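Local structure of YohF (Salmonella typhimurium, 6WON) at residues 143-148 and 180-185; 8-13 and 32-37; 57-62 and 70-75; 217-222 and 239-244. The protein is probably an oxidoreductase of the short-chain dehydrogenase/reductase (SDR) family, thought to act as an acetoin dehydrogenase. All blocks are in the same frame, centred on the assembly; numbering follows the deposited sequence.

Contact 1 (143-148 and 180-185); sequences VHEHTP and VNAVAP
V143 and A184 bring their backbones to within 5.2 Å, CA to CA, where a short 3-10 turn (143-145) sits against the C-terminal end of strand 178-185. This is the loop after strand 135-140 in the Rossmann fold of the SDR family, a loop that in relatives borders the active site. One hydrogen bond joins the two segments: V143 N gives its hydrogen to P185 O at 2.9 Å, with an N-H...O angle of 149°, and the nitrogen sits above the plane of the carbonyl. The V143 side chain gathers round the same oxygen, CG1 at 3.7 Å from P185 O.

Two residues earlier on the strand, at A182, the approach comes from E145. Its CG is anti to the backbone N (chi1 177°), and the extended chain beyond it carries OE1 to 3.8 Å from A182 CB. That buried oxygen is not stranded among methyls, because T141 OG1 and S238 OG both hydrogen-bond to it. The H146 ring turns its edge to A184 CB, while its NE2 bonds to the same S238 OG, so one hydroxyl serves both side chains. Within 143-148, V143 CG2 lies over the centre of one face of the H144 ring, 3.7 Å above the plane, and H144 ND1 donates to T147 O at 2.9 Å, with that oxygen close to the ring plane.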
loop_
_atom_site.group_PDB
_atom_site.type_symbol
_atom_site.label_atom_id
_atom_site.label_comp_id
_atom_site.label_asym_id
_atom_site.label_seq_id
_atom_site.Cartn_x
_atom_site.Cartn_y
_atom_site.Cartn_z
ATOM N N VAL B 143 10.478 2.831 7.955
ATOM C CA VAL B 143 9.696 1.740 7.373
ATOM C C VAL B 143 8.475 1.452 8.227
ATOM O O VAL B 143 7.463 0.952 7.718
ATOM C CB VAL B 143 10.520 0.455 7.190
ATOM C CG1 VAL B 143 11.529 0.643 6.090
ATOM C CG2 VAL B 143 11.193 0.018 8.523
ATOM N N HIS B 144 8.521 1.804 9.514
ATOM C CA HIS B 144 7.394 1.536 10.395
ATOM C C HIS B 144 6.278 2.566 10.277
ATOM O O HIS B 144 5.293 2.486 11.028
ATOM C CB HIS B 144 7.919 1.403 11.816
ATOM C CG HIS B 144 8.969 0.339 11.930
ATOM N ND1 HIS B 144 8.696 -0.989 11.679
ATOM C CD2 HIS B 144 10.299 0.413 12.184
ATOM C CE1 HIS B 144 9.808 -1.694 11.817
ATOM N NE2 HIS B 144 10.790 -0.867 12.132
ATOM N N GLU B 145 6.399 3.516 9.349
ATOM C CA GLU B 145 5.221 4.202 8.816
ATOM C C GLU B 145 4.302 3.239 8.064
ATOM O O GLU B 145 3.129 3.564 7.832
ATOM C CB GLU B 145 5.666 5.339 7.874
ATOM C CG GLU B 145 4.542 6.117 7.181
ATOM C CD GLU B 145 5.020 6.972 6.016
ATOM O OE1 GLU B 145 6.218 7.345 5.967
ATOM O OE2 GLU B 145 4.183 7.291 5.145
ATOM N N HIS B 146 4.807 2.052 7.696
ATOM C CA HIS B 146 4.116 1.122 6.812
ATOM C C HIS B 146 3.921 -0.269 7.392
ATOM O O HIS B 146 2.929 -0.932 7.048
ATOM C CB HIS B 146 4.881 0.999 5.476
ATOM C CG HIS B 146 5.129 2.316 4.812
ATOM N ND1 HIS B 146 4.124 3.038 4.203
ATOM C CD2 HIS B 146 6.250 3.069 4.705
ATOM C CE1 HIS B 146 4.616 4.173 3.739
ATOM N NE2 HIS B 146 5.904 4.217 4.028
ATOM N N THR B 147 4.825 -0.733 8.252
ATOM C CA THR B 147 4.784 -2.100 8.758
ATOM C C THR B 147 5.181 -2.044 10.228
ATOM O O THR B 147 5.958 -1.167 10.619
ATOM C CB THR B 147 5.723 -3.019 7.942
ATOM O OG1 THR B 147 5.657 -4.378 8.415
ATOM C CG2 THR B 147 7.184 -2.520 8.008
ATOM N N PRO B 148 4.609 -2.895 11.076
ATOM C CA PRO B 148 4.786 -2.707 12.523
ATOM C C PRO B 148 6.175 -3.110 12.990
ATOM O O PRO B 148 6.829 -3.975 12.407
ATOM C CB PRO B 148 3.719 -3.628 13.136
ATOM C CG PRO B 148 3.555 -4.731 12.098
ATOM C CD PRO B 148 3.715 -4.028 10.766
ATOM N N VAL B 180 5.788 18.379 -0.124
ATOM C CA VAL B 180 5.924 17.709 1.167
ATOM C C VAL B 180 6.007 16.207 0.943
ATOM O O VAL B 180 5.077 15.601 0.388
ATOM C CB VAL B 180 4.761 18.044 2.110
ATOM C CG1 VAL B 180 5.003 17.430 3.493
ATOM C CG2 VAL B 180 4.605 19.553 2.207
ATOM N N ASN B 181 7.098 15.603 1.402
ATOM C CA ASN B 181 7.284 14.170 1.245
ATOM C C ASN B 181 7.841 13.595 2.535
ATOM O O ASN B 181 8.407 14.311 3.363
ATOM C CB ASN B 181 8.243 13.853 0.094
ATOM C CG ASN B 181 7.689 14.277 -1.254
ATOM O OD1 ASN B 181 6.843 13.586 -1.827
ATOM N ND2 ASN B 181 8.174 15.404 -1.773
ATOM N N ALA B 182 7.684 12.282 2.682
ATOM C CA ALA B 182 8.362 11.522 3.719
ATOM C C ALA B 182 9.502 10.709 3.104
ATOM O O ALA B 182 9.359 10.150 2.011
ATOM C CB ALA B 182 7.386 10.577 4.436
ATOM N N VAL B 183 10.629 10.654 3.811
ATOM C CA VAL B 183 11.670 9.658 3.581
ATOM C C VAL B 183 11.631 8.687 4.748
ATOM O O VAL B 183 11.672 9.108 5.910
ATOM C CB VAL B 183 13.066 10.294 3.450
ATOM C CG1 VAL B 183 14.135 9.208 3.311
ATOM C CG2 VAL B 183 13.110 11.236 2.263
ATOM N N ALA B 184 11.562 7.393 4.438
ATOM C CA ALA B 184 11.238 6.341 5.406
ATOM C C ALA B 184 12.435 5.407 5.524
ATOM O O ALA B 184 12.556 4.446 4.743
ATOM C CB ALA B 184 9.981 5.575 4.966
ATOM N N PRO B 185 13.363 5.662 6.452
ATOM C CA PRO B 185 14.566 4.822 6.523
ATOM C C PRO B 185 14.258 3.440 7.079
ATOM O O PRO B 185 13.356 3.257 7.895
ATOM C CB PRO B 185 15.495 5.602 7.465
ATOM C CG PRO B 185 14.952 7.019 7.476
ATOM C CD PRO B 185 13.451 6.817 7.367
#

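Contact 2 (8-13 and 32-37)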
loop_
_atom_site.group_PDB
_atom_site.type_symbol
_atom_site.label_atom_id
_atom_site.label_comp_id
_atom_site.label_asym_id
_atom_site.label_seq_id
_atom_site.Cartn_x
_atom_site.Cartn_y
_atom_site.Cartn_z
ATOM N N ILE B 8 16.427 24.123 7.426
ATOM C CA ILE B 8 16.467 23.795 8.844
ATOM C C ILE B 8 16.297 22.291 8.988
ATOM O O ILE B 8 15.398 21.698 8.382
ATOM C CB ILE B 8 15.407 24.575 9.628
ATOM C CG1 ILE B 8 15.867 26.033 9.726
ATOM C CG2 ILE B 8 15.224 23.959 11.012
ATOM C CD1 ILE B 8 14.821 26.950 10.232
ATOM N N VAL B 9 17.202 21.671 9.736
ATOM C CA VAL B 9 17.189 20.238 9.981
ATOM C C VAL B 9 17.160 20.051 11.486
ATOM O O VAL B 9 18.097 20.469 12.184
ATOM C CB VAL B 9 18.414 19.539 9.370
ATOM C CG1 VAL B 9 18.281 18.028 9.510
ATOM C CG2 VAL B 9 18.602 19.951 7.899
ATOM N N THR B 10 16.100 19.424 11.991
ATOM C CA THR B 10 16.034 19.207 13.429
ATOM C C THR B 10 16.921 18.038 13.833
ATOM O O THR B 10 17.156 17.105 13.058
ATOM C CB THR B 10 14.596 18.959 13.895
ATOM O OG1 THR B 10 14.090 17.755 13.312
ATOM C CG2 THR B 10 13.709 20.129 13.500
ATOM N N ALA B 11 17.420 18.105 15.068
ATOM C CA ALA B 11 18.258 17.055 15.641
ATOM C C ALA B 11 19.446 16.751 14.737
ATOM O O ALA B 11 19.806 15.595 14.514
ATOM C CB ALA B 11 17.440 15.787 15.932
ATOM N N SER B 12 20.053 17.804 14.192
ATOM C CA SER B 12 21.179 17.654 13.280
ATOM C C SER B 12 22.515 17.687 13.999
ATOM O O SER B 12 23.552 17.897 13.355
ATOM C CB SER B 12 21.137 18.731 12.191
ATOM O OG SER B 12 20.706 19.971 12.722
ATOM N N ASP B 13 22.513 17.487 15.322
ATOM C CA ASP B 13 23.758 17.347 16.068
ATOM C C ASP B 13 24.480 16.036 15.775
ATOM O O ASP B 13 25.656 15.909 16.137
ATOM C CB ASP B 13 23.477 17.446 17.570
ATOM C CG ASP B 13 22.331 16.533 18.010
ATOM O OD1 ASP B 13 21.256 16.542 17.364
ATOM O OD2 ASP B 13 22.507 15.795 18.995
ATOM N N GLY B 32 20.143 25.807 9.396
ATOM C CA GLY B 32 19.773 25.822 10.799
ATOM C C GLY B 32 19.854 24.425 11.393
ATOM O O GLY B 32 19.328 23.463 10.823
ATOM N N ILE B 33 20.503 24.336 12.554
ATOM C CA ILE B 33 20.773 23.082 13.254
ATOM C C ILE B 33 20.111 23.152 14.623
ATOM O O ILE B 33 20.344 24.106 15.372
ATOM C CB ILE B 33 22.293 22.853 13.398
ATOM C CG1 ILE B 33 22.934 22.529 12.051
ATOM C CG2 ILE B 33 22.610 21.786 14.436
ATOM C CD1 ILE B 33 24.330 23.142 11.886
ATOM N N THR B 34 19.290 22.155 14.962
ATOM C CA THR B 34 18.760 22.067 16.321
ATOM C C THR B 34 19.331 20.844 17.026
ATOM O O THR B 34 19.702 19.851 16.390
ATOM C CB THR B 34 17.223 22.034 16.365
ATOM O OG1 THR B 34 16.731 20.689 16.172
ATOM C CG2 THR B 34 16.641 22.961 15.322
ATOM N N TRP B 35 19.410 20.937 18.356
ATOM C CA TRP B 35 19.986 19.893 19.186
ATOM C C TRP B 35 19.208 19.787 20.492
ATOM O O TRP B 35 18.726 20.788 21.038
ATOM C CB TRP B 35 21.471 20.164 19.482
ATOM C CG TRP B 35 21.744 21.508 20.114
ATOM C CD1 TRP B 35 21.951 22.690 19.464
ATOM C CD2 TRP B 35 21.863 21.799 21.519
ATOM N NE1 TRP B 35 22.186 23.698 20.370
ATOM C CE2 TRP B 35 22.134 23.180 21.637
ATOM C CE3 TRP B 35 21.754 21.027 22.686
ATOM C CZ2 TRP B 35 22.301 23.811 22.876
ATOM C CZ3 TRP B 35 21.922 21.658 23.921
ATOM C CH2 TRP B 35 22.190 23.037 24.003
ATOM N N HIS B 36 19.089 18.582 21.000
ATOM C CA HIS B 36 18.361 18.330 22.209
ATOM C C HIS B 36 19.266 18.372 23.436
ATOM O O HIS B 36 19.014 19.119 24.291
ATOM C CB HIS B 36 17.624 17.041 22.118
ATOM C CG HIS B 36 16.944 16.649 23.381
ATOM N ND1 HIS B 36 15.727 17.150 23.761
ATOM C CD2 HIS B 36 17.323 15.806 24.359
ATOM C CE1 HIS B 36 15.384 16.627 24.912
ATOM N NE2 HIS B 36 16.339 15.816 25.301
ATOM N N SER B 37 20.344 17.629 23.450
ATOM C CA SER B 37 21.286 17.681 24.560
ATOM C C SER B 37 22.752 17.686 24.150
ATOM O O SER B 37 23.605 17.931 25.012
ATOM C CB SER B 37 21.051 16.504 25.519
ATOM O OG SER B 37 21.617 15.331 24.984
HETATM O O HOH W 1 21.179 15.627 21.346
HETATM O O HOH W 2 19.239 16.663 19.011
#
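V9 and G32 make the straightest bond between these parallel strands: V9 N donates to G32 O at 3.0 Å with an N-H...O angle of 173°. I8 lies alongside, its CA 3.5 Å from the same G32 O in a CA-H...O contact. G32 has no side chain, and I8 CG1 settles beside its CA.

V9 O is served twice. S12 OG donates to it at 2.7 Å from above the carbonyl plane, and T34 N makes a weak bond at 3.5 Å. S12 can reach back to the strand because its OG stands between its own backbone N and carbonyl carbon (chi1 38°); the same oxygen is tight against I33 CG2, 3.1 Å away.

Strand 6-9, helix 15-27 and strand 30-35 form the first beta-alpha-beta unit of the Rossmann fold, and 8-13 enters the turn that in SDR relatives wraps the dinucleotide cofactor. In that turn S12 N finds T34 O, a weak, bent bond of 3.0 Å. T10 and T34 lie side by side, pointing the same way, with T34 OG1 3.2 Å from T10 CA. T10 OG1 has its main partner outside, in N89 N, just past the neighbouring strand 85-88.

Beyond the strand ends, water takes over. D13 crosses W35 at about a right angle and packs CB to CB, while its carboxylate accepts from two waters. One, 2.6 Å from D13 OD1, accepts from H36 N; the other links D13 OD2 to S37 N. W35 O accepts from H60 ND1.

Contact 3 (57-62 and 70-75); sequences ETIHLD and AQAIEH
I59 and A72 face each other where edge strand 56-60 meets helix 71-80. The axes of 57-60 and 71-75 run nearly antiparallel, at 158°, and come within 8.5 Å, as expected of the beta-alpha half of a Rossmann crossover in which the chain turns back over the strand it has just left.

The bump on the helix side is small: A72 CB, pointing at the strand. The hollow that takes it is built from three consecutive residues. The carbonyl oxygen H60 O forms its floor, 3.2 Å from A72 CB; I59 CG2 makes one wall and L61 CD1 another, each 4.2 Å from that methyl.

The complementary bump is the end of I59. CG1 is anti to the backbone N (chi1 -151°), and CD1 reaches the helix surface, 3.3 Å from A72 O and 3.6 Å from H75 CB, two atoms that belong to residues about one turn apart. The I59 and H75 side chains cross at about a right angle, and the histidine touches with CB.

L61 spreads its two methyls over A70, A72 and I73. Besides meeting A72, CD1 rests against A70 CA, while CD2 goes to I73, whose side chain it meets obliquely. T34, on the neighbouring strand, packs against I59, L61 and I73, whereas H60 and H75 are exposed to solvent. Between L61 and I73 the contact is methyl against methyl, with L61 CD2 4.2 Å from I73 CD1.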
loop_
_atom_site.group_PDB
_atom_site.type_symbol
_atom_site.label_atom_id
_atom_site.label_comp_id
_atom_site.label_asym_id
_atom_site.label_seq_id
_atom_site.Cartn_x
_atom_site.Cartn_y
_atom_site.Cartn_z
ATOM N N GLU B 57 23.689 28.115 11.759
ATOM C CA GLU B 57 23.238 28.580 13.062
ATOM C C GLU B 57 22.660 27.402 13.833
ATOM O O GLU B 57 22.003 26.537 13.248
ATOM C CB GLU B 57 22.176 29.682 12.929
ATOM C CG GLU B 57 22.658 30.967 12.288
ATOM C CD GLU B 57 23.563 31.799 13.201
ATOM O OE1 GLU B 57 23.628 31.532 14.421
ATOM O OE2 GLU B 57 24.219 32.729 12.687
ATOM N N THR B 58 22.886 27.380 15.148
ATOM C CA THR B 58 22.406 26.304 16.005
ATOM C C THR B 58 21.402 26.831 17.028
ATOM O O THR B 58 21.427 28.008 17.408
ATOM C CB THR B 58 23.555 25.611 16.757
ATOM O OG1 THR B 58 24.217 26.571 17.583
ATOM C CG2 THR B 58 24.558 25.008 15.787
ATOM N N ILE B 59 20.514 25.946 17.476
ATOM C CA ILE B 59 19.573 26.297 18.530
ATOM C C ILE B 59 19.178 25.027 19.266
ATOM O O ILE B 59 19.064 23.948 18.672
ATOM C CB ILE B 59 18.339 27.061 17.986
ATOM C CG1 ILE B 59 17.793 27.990 19.067
ATOM C CG2 ILE B 59 17.237 26.122 17.519
ATOM C CD1 ILE B 59 16.822 29.015 18.543
ATOM N N HIS B 60 19.034 25.163 20.578
ATOM C CA HIS B 60 18.474 24.111 21.409
ATOM C C HIS B 60 17.003 23.924 21.066
ATOM O O HIS B 60 16.255 24.900 20.950
ATOM C CB HIS B 60 18.649 24.484 22.887
ATOM C CG HIS B 60 17.962 23.563 23.842
ATOM N ND1 HIS B 60 18.171 22.200 23.848
ATOM C CD2 HIS B 60 17.085 23.813 24.845
ATOM C CE1 HIS B 60 17.442 21.650 24.802
ATOM N NE2 HIS B 60 16.776 22.607 25.422
ATOM N N LEU B 61 16.585 22.675 20.899
ATOM C CA LEU B 61 15.178 22.346 20.691
ATOM C C LEU B 61 14.796 21.242 21.665
ATOM O O LEU B 61 15.392 20.160 21.640
ATOM C CB LEU B 61 14.923 21.913 19.245
ATOM C CG LEU B 61 13.525 21.430 18.840
ATOM C CD1 LEU B 61 12.505 22.545 18.967
ATOM C CD2 LEU B 61 13.547 20.876 17.394
ATOM N N ASP B 62 13.824 21.520 22.533
ATOM C CA ASP B 62 13.298 20.549 23.494
ATOM C C ASP B 62 11.815 20.313 23.192
ATOM O O ASP B 62 10.946 21.021 23.707
ATOM C CB ASP B 62 13.506 21.048 24.918
ATOM C CG ASP B 62 13.198 19.990 25.956
ATOM O OD1 ASP B 62 12.709 18.909 25.575
ATOM O OD2 ASP B 62 13.458 20.240 27.157
ATOM N N ALA B 70 8.518 24.222 20.674
ATOM C CA ALA B 70 8.714 24.381 19.243
ATOM C C ALA B 70 9.013 25.824 18.850
ATOM O O ALA B 70 9.395 26.059 17.695
ATOM C CB ALA B 70 7.484 23.860 18.487
ATOM N N GLN B 71 8.881 26.783 19.778
ATOM C CA GLN B 71 9.178 28.174 19.446
ATOM C C GLN B 71 10.637 28.363 19.031
ATOM O O GLN B 71 10.954 29.293 18.275
ATOM C CB GLN B 71 8.831 29.082 20.624
ATOM C CG GLN B 71 7.347 29.424 20.718
ATOM C CD GLN B 71 6.797 29.955 19.403
ATOM O OE1 GLN B 71 7.184 31.038 18.939
ATOM N NE2 GLN B 71 5.901 29.187 18.786
ATOM N N ALA B 72 11.534 27.483 19.489
ATOM C CA ALA B 72 12.931 27.578 19.073
ATOM C C ALA B 72 13.079 27.512 17.550
ATOM O O ALA B 72 14.041 28.057 16.990
ATOM C CB ALA B 72 13.744 26.472 19.750
ATOM N N ILE B 73 12.144 26.861 16.860
ATOM C CA ILE B 73 12.172 26.886 15.398
ATOM C C ILE B 73 11.948 28.300 14.880
ATOM O O ILE B 73 12.627 28.752 13.948
ATOM C CB ILE B 73 11.129 25.909 14.834
ATOM C CG1 ILE B 73 11.449 24.480 15.287
ATOM C CG2 ILE B 73 11.090 26.003 13.310
ATOM C CD1 ILE B 73 12.698 23.895 14.665
ATOM N N GLU B 74 10.988 29.021 15.466
ATOM C CA GLU B 74 10.735 30.397 15.050
ATOM C C GLU B 74 11.945 31.285 15.323
ATOM O O GLU B 74 12.261 32.177 14.523
ATOM C CB GLU B 74 9.490 30.936 15.756
ATOM C CG GLU B 74 9.227 32.423 15.536
ATOM C CD GLU B 74 8.857 32.755 14.097
ATOM O OE1 GLU B 74 8.478 31.838 13.335
ATOM O OE2 GLU B 74 8.948 33.946 13.726
ATOM N N HIS B 75 12.654 31.037 16.429
ATOM C CA HIS B 75 13.837 31.844 16.725
ATOM C C HIS B 75 14.961 31.565 15.733
ATOM O O HIS B 75 15.658 32.491 15.297
ATOM C CB HIS B 75 14.316 31.584 18.149
ATOM C CG HIS B 75 13.288 31.882 19.193
ATOM N ND1 HIS B 75 12.671 33.110 19.301
ATOM C CD2 HIS B 75 12.765 31.111 20.177
ATOM C CE1 HIS B 75 11.811 33.082 20.304
ATOM N NE2 HIS B 75 11.850 31.881 20.853
#

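Contact 4 (217-222 and 239-244); sequences HEIASL and LIVDGG
V241 is the residue of strand 238-241 that meets E218, I219 and L222 of helix 216-226 together. The axes of 217-222 and 239-241 run at 157°, close to antiparallel, 9.7 Å apart at their closest. This is the last beta-alpha-beta crossover of the Rossmann sheet, with the helix leading into the final strand.

Starting at V241 CB, the atom already lies 3.7 Å from I219 CD1. The branch CG1, anti to the backbone N (chi1 177°), meets that same I219 CD1 at 3.6 Å and also rests on the helix backbone, with E218 O equally 3.6 Å away. CG2 takes the other direction and ends on L222 CD2 at 3.7 Å. Both helix side chains run past the valine in the opposite direction, I219 at CG1 and L222 at CG2.

L222 then uses the same CD2 a second time, on L239 CB, also 3.7 Å away; the two leucine side chains cross at about a right angle. Another chain adds to the packing: L239 meets L239 of the fourth subunit and L222 meets W225 of that subunit, so the layer continues into the tetramer. E218 OE2 is held by R212 and by S232 of the fourth subunit. Past the strand, D242 closes an Asx turn, its OD1 accepting from G244 N at 3.0 Å, from above the carboxylate plane.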
loop_
_atom_site.group_PDB
_atom_site.type_symbol
_atom_site.label_atom_id
_atom_site.label_comp_id
_atom_site.label_asym_id
_atom_site.label_seq_id
_atom_site.Cartn_x
_atom_site.Cartn_y
_atom_site.Cartn_z
ATOM N N HIS B 217 24.561 8.816 5.171
ATOM C CA HIS B 217 24.639 9.389 3.830
ATOM C C HIS B 217 23.586 8.785 2.899
ATOM O O HIS B 217 23.013 9.492 2.064
ATOM C CB HIS B 217 26.036 9.203 3.243
ATOM C CG HIS B 217 26.146 9.667 1.825
ATOM N ND1 HIS B 217 26.099 11.002 1.476
ATOM C CD2 HIS B 217 26.259 8.977 0.663
ATOM C CE1 HIS B 217 26.200 11.115 0.162
ATOM N NE2 HIS B 217 26.297 9.901 -0.355
ATOM N N GLU B 218 23.274 7.495 3.058
ATOM C CA GLU B 218 22.287 6.873 2.177
ATOM C C GLU B 218 20.869 7.393 2.417
ATOM O O GLU B 218 20.000 7.218 1.550
ATOM C CB GLU B 218 22.353 5.334 2.309
ATOM C CG GLU B 218 23.557 4.744 1.554
ATOM C CD GLU B 218 23.934 3.299 1.931
ATOM O OE1 GLU B 218 23.649 2.840 3.063
ATOM O OE2 GLU B 218 24.544 2.627 1.069
ATOM N N ILE B 219 20.605 8.033 3.556
ATOM C CA ILE B 219 19.353 8.782 3.713
ATOM C C ILE B 219 19.517 10.222 3.249
ATOM O O ILE B 219 18.675 10.759 2.523
ATOM C CB ILE B 219 18.869 8.736 5.176
ATOM C CG1 ILE B 219 18.741 7.300 5.666
ATOM C CG2 ILE B 219 17.537 9.464 5.299
ATOM C CD1 ILE B 219 17.804 6.462 4.799
ATOM N N ALA B 220 20.597 10.872 3.690
ATOM C CA ALA B 220 20.826 12.275 3.353
ATOM C C ALA B 220 20.813 12.506 1.843
ATOM O O ALA B 220 20.280 13.514 1.368
ATOM C CB ALA B 220 22.149 12.739 3.965
ATOM N N SER B 221 21.369 11.571 1.070
ATOM C CA SER B 221 21.433 11.762 -0.375
ATOM C C SER B 221 20.043 11.947 -0.980
ATOM O O SER B 221 19.837 12.820 -1.835
ATOM C CB SER B 221 22.149 10.581 -1.023
ATOM O OG SER B 221 22.251 10.780 -2.422
ATOM N N LEU B 222 19.069 11.148 -0.541
ATOM C CA LEU B 222 17.719 11.295 -1.069
ATOM C C LEU B 222 17.075 12.583 -0.578
ATOM O O LEU B 222 16.409 13.288 -1.348
ATOM C CB LEU B 222 16.860 10.097 -0.679
ATOM C CG LEU B 222 15.432 10.191 -1.230
ATOM C CD1 LEU B 222 15.462 10.220 -2.766
ATOM C CD2 LEU B 222 14.530 9.046 -0.724
ATOM N N LEU B 239 9.041 7.811 0.505
ATOM C CA LEU B 239 10.119 7.206 -0.271
ATOM C C LEU B 239 10.963 6.368 0.685
ATOM O O LEU B 239 11.610 6.906 1.592
ATOM C CB LEU B 239 10.953 8.276 -0.977
ATOM C CG LEU B 239 10.211 9.297 -1.858
ATOM C CD1 LEU B 239 11.183 10.020 -2.792
ATOM C CD2 LEU B 239 9.137 8.600 -2.686
ATOM N N ILE B 240 10.951 5.056 0.489
ATOM C CA ILE B 240 11.493 4.118 1.465
ATOM C C ILE B 240 12.911 3.739 1.072
ATOM O O ILE B 240 13.155 3.270 -0.048
ATOM C CB ILE B 240 10.598 2.874 1.578
ATOM C CG1 ILE B 240 9.205 3.272 2.078
ATOM C CG2 ILE B 240 11.248 1.822 2.471
ATOM C CD1 ILE B 240 8.196 2.108 2.025
ATOM N N VAL B 241 13.839 3.929 1.993
ATOM C CA VAL B 241 15.259 3.639 1.786
ATOM C C VAL B 241 15.620 2.606 2.846
ATOM O O VAL B 241 15.920 2.945 3.993
ATOM C CB VAL B 241 16.136 4.891 1.902
ATOM C CG1 VAL B 241 17.604 4.541 1.755
ATOM C CG2 VAL B 241 15.721 5.952 0.863
ATOM N N ASP B 242 15.574 1.318 2.480
ATOM C CA ASP B 242 15.596 0.312 3.534
ATOM C C ASP B 242 16.369 -0.952 3.172
ATOM O O ASP B 242 16.180 -1.984 3.831
ATOM C CB ASP B 242 14.157 -0.058 3.902
ATOM C CG ASP B 242 13.440 -0.826 2.788
ATOM O OD1 ASP B 242 13.960 -0.917 1.650
ATOM O OD2 ASP B 242 12.335 -1.338 3.055
ATOM N N GLY B 243 17.217 -0.911 2.147
ATOM C CA GLY B 243 17.965 -2.087 1.723
ATOM C C GLY B 243 17.118 -3.327 1.484
ATOM O O GLY B 243 17.589 -4.459 1.653
ATOM N N GLY B 244 15.856 -3.126 1.108
ATOM C CA GLY B 244 14.947 -4.228 0.849
ATOM C C GLY B 244 14.157 -4.701 2.047
ATOM O O GLY B 244 13.500 -5.747 1.956
#

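In the fold
From the N terminus, contact 2 comes first, closing the loop through helix 15-27 by pairing the first two strands. Contact 3 then folds helix 71-80 back over strand 56-60 across a short connection. After the middle of the sheet, contact 1 closes the loop that includes helix 153-173, and contact 4 closes the connection from helix 216-226 to the last strand, 238-241. All four are in series; none nests or crosses. Contacts 2 and 3 touch through neighbouring strands 30-35 and 56-60, as do contacts 1 and 4 through 178-185 and 238-241. The two pairs hold different parts of one parallel sheet; the centres of contacts 3 and 4 lie about 27 Å apart.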